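Local atomic coordinates of Thiol:disulfide interchange protein DsbC (Haemophilus influenzae, PDB entry 1T3B), a protein that probably helps disulfide bonds form in periplasmic proteins by passing on its own redox-active disulfide, and probably also acts as a disulfide isomerase. Residues 86-91 and 205-210. Residues are numbered along the deposited sequence; the frame is centred on the assembly and turned at random.
Sequences EKHVVT and ALEETA
The imidazole of His88 presents one face to Leu206, whose CB lies 4.2 Å from the ring centroid and 12° off the ring normal, a CH-pi contact over the centre of the ring. Lys87 CB is on the opposite face, displaced toward the rim. At the edge, in the ring plane, Glu207 OE2 comes within 4.0 Å of His88 NE2; the carboxylate is turned 67° from the imidazole, and Glu207 CG reaches NE2 more closely, at 3.8 Å. With CG anti to its carbonyl carbon (chi1 -54°), His88 lays its ring against Leu206, and the two side chains lie antiparallel, each pointing past the other. Beyond the ring, Leu206 spreads both methyls over Val90: CD2 is 3.6 Å and CD1 3.7 Å from Val90 CG1. Leu206 CD1 also touches His88 CG at 3.9 Å, so a single leucine spans two residues of the strand. His88 and Leu206 also touch Ile116 on the adjacent parallel strand, which brings the last turn of the C-terminal helix onto the central sheet of the thioredoxin-like domain. At the helix end, Thr209 OG1 donates to Ala205 O at 2.8 Å. Dispersion and CH-pi packing thus join helix to strand, while Glu207 lies near NE2 without a hydrogen bond, and its negative charge might slightly favour a protonated imidazole.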
loop_
_atom_site.group_PDB
_atom_site.type_symbol
_atom_site.label_atom_id
_atom_site.label_comp_id
_atom_site.label_asym_id
_atom_site.label_seq_id
_atom_site.Cartn_x
_atom_site.Cartn_y
_atom_site.Cartn_z
ATOM N N GLU A 86 39.448 -0.936 -3.651
ATOM C CA GLU A 86 38.179 -0.581 -3.064
ATOM C C GLU A 86 37.905 -0.972 -1.629
ATOM O O GLU A 86 38.311 -2.039 -1.158
ATOM C CB GLU A 86 37.056 -1.152 -3.933
ATOM C CG GLU A 86 37.164 -2.648 -4.124
ATOM C CD GLU A 86 36.063 -3.212 -4.986
ATOM O OE1 GLU A 86 35.930 -2.776 -6.149
ATOM O OE2 GLU A 86 35.334 -4.101 -4.500
ATOM N N LYS A 87 37.175 -0.073 -0.972
ATOM C CA LYS A 87 36.710 -0.220 0.392
ATOM C C LYS A 87 35.193 -0.080 0.257
ATOM O O LYS A 87 34.433 -0.439 1.159
ATOM C CB LYS A 87 37.288 0.886 1.272
ATOM C CG LYS A 87 38.785 0.745 1.451
ATOM C CD LYS A 87 39.446 2.015 1.970
ATOM C CE LYS A 87 40.958 1.935 1.748
ATOM N NZ LYS A 87 41.284 1.613 0.325
ATOM N N HIS A 88 34.766 0.434 -0.900
ATOM C CA HIS A 88 33.347 0.637 -1.203
ATOM C C HIS A 88 33.042 0.407 -2.687
ATOM O O HIS A 88 33.906 0.585 -3.543
ATOM C CB HIS A 88 32.932 2.048 -0.804
ATOM C CG HIS A 88 33.243 2.382 0.620
ATOM N ND1 HIS A 88 32.744 1.656 1.682
ATOM C CD2 HIS A 88 34.020 3.353 1.158
ATOM C CE1 HIS A 88 33.203 2.166 2.812
ATOM N NE2 HIS A 88 33.979 3.196 2.522
ATOM N N VAL A 89 31.808 0.014 -2.981
ATOM C CA VAL A 89 31.382 -0.262 -4.350
ATOM C C VAL A 89 29.958 0.249 -4.538
ATOM O O VAL A 89 28.998 -0.501 -4.354
ATOM C CB VAL A 89 31.390 -1.782 -4.632
ATOM C CG1 VAL A 89 30.948 -2.067 -6.055
ATOM C CG2 VAL A 89 32.767 -2.340 -4.393
ATOM N N VAL A 90 29.813 1.515 -4.914
ATOM C CA VAL A 90 28.488 2.088 -5.097
ATOM C C VAL A 90 28.041 2.221 -6.552
ATOM O O VAL A 90 28.827 2.582 -7.415
ATOM C CB VAL A 90 28.416 3.462 -4.423
ATOM C CG1 VAL A 90 28.932 3.347 -3.004
ATOM C CG2 VAL A 90 29.230 4.487 -5.213
ATOM N N THR A 91 26.771 1.913 -6.806
ATOM C CA THR A 91 26.180 2.021 -8.137
ATOM C C THR A 91 25.423 3.346 -8.226
ATOM O O THR A 91 24.570 3.643 -7.395
ATOM C CB THR A 91 25.197 0.893 -8.412
ATOM O OG1 THR A 91 25.834 -0.369 -8.196
ATOM C CG2 THR A 91 24.728 0.959 -9.849
ATOM N N ALA A 205 28.826 8.690 4.774
ATOM C CA ALA A 205 27.506 8.118 4.543
ATOM C C ALA A 205 27.555 6.596 4.408
ATOM O O ALA A 205 26.649 5.885 4.850
ATOM C CB ALA A 205 26.897 8.734 3.291
ATOM N N LEU A 206 28.624 6.109 3.789
ATOM C CA LEU A 206 28.819 4.680 3.580
ATOM C C LEU A 206 29.359 4.003 4.839
ATOM O O LEU A 206 28.877 2.938 5.239
ATOM C CB LEU A 206 29.795 4.454 2.419
ATOM C CG LEU A 206 29.270 4.425 0.977
ATOM C CD1 LEU A 206 30.355 4.924 0.026
ATOM C CD2 LEU A 206 28.823 3.001 0.617
ATOM N N GLU A 207 30.359 4.625 5.458
ATOM C CA GLU A 207 30.972 4.076 6.663
ATOM C C GLU A 207 30.012 4.096 7.856
ATOM O O GLU A 207 29.911 3.102 8.584
ATOM C CB GLU A 207 32.259 4.845 6.991
ATOM C CG GLU A 207 33.230 4.908 5.815
ATOM C CD GLU A 207 34.586 5.493 6.175
ATOM O OE1 GLU A 207 34.634 6.476 6.946
ATOM O OE2 GLU A 207 35.605 4.981 5.666
ATOM N N GLU A 208 29.307 5.212 8.049
ATOM C CA GLU A 208 28.355 5.335 9.153
ATOM C C GLU A 208 27.355 4.181 9.126
ATOM O O GLU A 208 27.227 3.419 10.092
ATOM C CB GLU A 208 27.589 6.664 9.075
ATOM C CG GLU A 208 28.458 7.899 8.865
ATOM C CD GLU A 208 29.718 7.923 9.731
ATOM O OE1 GLU A 208 30.571 7.009 9.603
ATOM O OE2 GLU A 208 29.858 8.872 10.534
ATOM N N THR A 209 26.642 4.053 8.014
ATOM C CA THR A 209 25.671 2.981 7.887
ATOM C C THR A 209 26.368 1.694 7.457
ATOM O O THR A 209 26.769 1.552 6.295
ATOM C CB THR A 209 24.562 3.336 6.861
ATOM O OG1 THR A 209 25.148 3.609 5.577
ATOM C CG2 THR A 209 23.772 4.558 7.337
ATOM N N ALA A 210 26.526 0.762 8.397
ATOM C CA ALA A 210 27.168 -0.514 8.083
ATOM C C ALA A 210 26.222 -1.385 7.229
ATOM O O ALA A 210 26.188 -2.618 7.439
ATOM C CB ALA A 210 27.559 -1.251 9.388
#